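Local coordinates for protein LipS lipolytic enzyme (Unidentified, PDB 4FBL) that probably hydrolyses ester bonds of lipids as a thermostable lipase of the alpha/beta-hydrolase fold, at residues C[94-99]-C[197-202]. Sequence-based numbering, arbitrary orientation.
Sequences AEMAAS and VPAIKH
A199 has the largest share of this contact, and its methyl points at the last turn of helix 93-97. In this alpha/beta hydrolase the contact joins the segment after core strand 80-83 to the insertion between strands 147-151 and 221-226, probably the cap over the pocket. Residues 197-202 lead into helix 200-213 and follow strand 194-196 of a small two-stranded antiparallel sheet. The join lies near the spermidine pocket, with the M96 side chain about 8 Å from the ligand.

CB of A199 sits 3.6 Å from O of M96 and 3.9 Å from CE of the same residue. M96 runs fully extended, with CG anti to the backbone N (chi1 -171°). That carries its terminal methyl alongside the alanine. The side chain also packs on F60, H89 and P196. O of M96 accepts the hydrogen bond of S99 N, and the A199 methyl lies against that oxygen as a van der Waals contact.

A97 meets P198 beside this. The carbonyl O of A97 lies 3.7 Å from CB of P198, and the methyl of A97 is 4.3 Å from CG of the ring. S99 brings its backbone O near the H202 imidazole, obliquely, and no hydrogen bond crosses between the segments.

Each side is braced internally. OG of S99 bonds to O of E95 at 2.8 Å. K201 curls back, and its NZ meets a lone pair of P198 O at 2.8 Å, in the carbonyl plane.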
# COMPACT_ATOMS: atom_id res chain seq x y z
N ALA C 94 8.14 16.80 12.73
CA ALA C 94 8.72 17.30 11.44
C ALA C 94 9.74 16.38 10.77
O ALA C 94 9.78 16.22 9.53
CB ALA C 94 9.37 18.72 11.60
N GLU C 95 10.63 15.80 11.56
CA GLU C 95 11.54 14.82 10.96
C GLU C 95 10.80 13.51 10.46
O GLU C 95 11.09 12.95 9.36
CB GLU C 95 12.69 14.53 11.91
CG GLU C 95 13.65 13.57 11.21
CD GLU C 95 14.85 13.07 12.04
OE1 GLU C 95 15.97 13.46 11.59
OE2 GLU C 95 14.69 12.28 13.04
N MET C 96 9.82 13.05 11.22
CA MET C 96 8.98 11.95 10.77
C MET C 96 8.18 12.23 9.41
O MET C 96 7.97 11.32 8.56
CB MET C 96 8.02 11.54 11.89
CG MET C 96 7.25 10.24 11.54
SD MET C 96 5.99 9.75 12.70
CE MET C 96 5.23 8.47 11.73
N ALA C 97 7.76 13.50 9.22
CA ALA C 97 7.04 13.94 8.00
C ALA C 97 7.92 13.74 6.80
O ALA C 97 7.41 13.53 5.70
CB ALA C 97 6.62 15.50 8.13
N ALA C 98 9.25 13.86 6.99
CA ALA C 98 10.21 13.67 5.89
C ALA C 98 10.74 12.20 5.71
O ALA C 98 11.58 11.94 4.87
CB ALA C 98 11.42 14.68 6.03
N SER C 99 10.18 11.24 6.46
CA SER C 99 10.71 9.87 6.53
C SER C 99 9.78 8.97 5.76
O SER C 99 8.57 9.23 5.67
CB SER C 99 10.74 9.42 8.01
OG SER C 99 11.64 10.24 8.76
N VAL C 197 0.83 14.03 8.86
CA VAL C 197 0.07 13.59 7.65
C VAL C 197 0.90 13.01 6.50
O VAL C 197 0.57 11.92 6.00
CB VAL C 197 -0.90 14.72 7.24
CG1 VAL C 197 -1.54 14.43 5.82
CG2 VAL C 197 -1.96 14.75 8.23
N PRO C 198 2.01 13.66 6.12
CA PRO C 198 2.70 13.06 4.98
C PRO C 198 3.25 11.64 5.21
O PRO C 198 3.65 11.05 4.23
CB PRO C 198 3.88 14.00 4.73
CG PRO C 198 3.39 15.33 5.29
CD PRO C 198 2.63 14.93 6.51
N ALA C 199 3.36 11.19 6.48
CA ALA C 199 4.07 9.93 6.75
C ALA C 199 3.01 8.89 6.58
O ALA C 199 3.34 7.75 6.47
CB ALA C 199 4.70 9.89 8.18
N ILE C 200 1.72 9.27 6.60
CA ILE C 200 0.61 8.24 6.53
C ILE C 200 0.64 7.25 5.30
O ILE C 200 0.33 6.04 5.43
CB ILE C 200 -0.82 8.91 6.60
CG1 ILE C 200 -1.00 9.65 8.00
CG2 ILE C 200 -1.92 7.91 6.21
CD1 ILE C 200 -2.34 10.45 8.19
N LYS C 201 1.04 7.78 4.15
CA LYS C 201 1.08 6.94 2.93
C LYS C 201 2.06 5.70 3.13
O LYS C 201 1.74 4.55 2.76
CB LYS C 201 1.44 7.81 1.72
CG LYS C 201 2.85 8.27 1.64
CD LYS C 201 3.20 9.18 0.44
CE LYS C 201 2.50 10.55 0.53
NZ LYS C 201 3.14 11.51 1.52
N HIS C 202 3.17 5.96 3.83
CA HIS C 202 4.16 4.91 4.18
C HIS C 202 3.68 3.88 5.14
O HIS C 202 4.08 2.70 5.01
CB HIS C 202 5.38 5.67 4.68
CG HIS C 202 5.91 6.55 3.60
ND1 HIS C 202 5.96 7.94 3.67
CD2 HIS C 202 6.40 6.21 2.39
CE1 HIS C 202 6.45 8.41 2.54
NE2 HIS C 202 6.75 7.37 1.75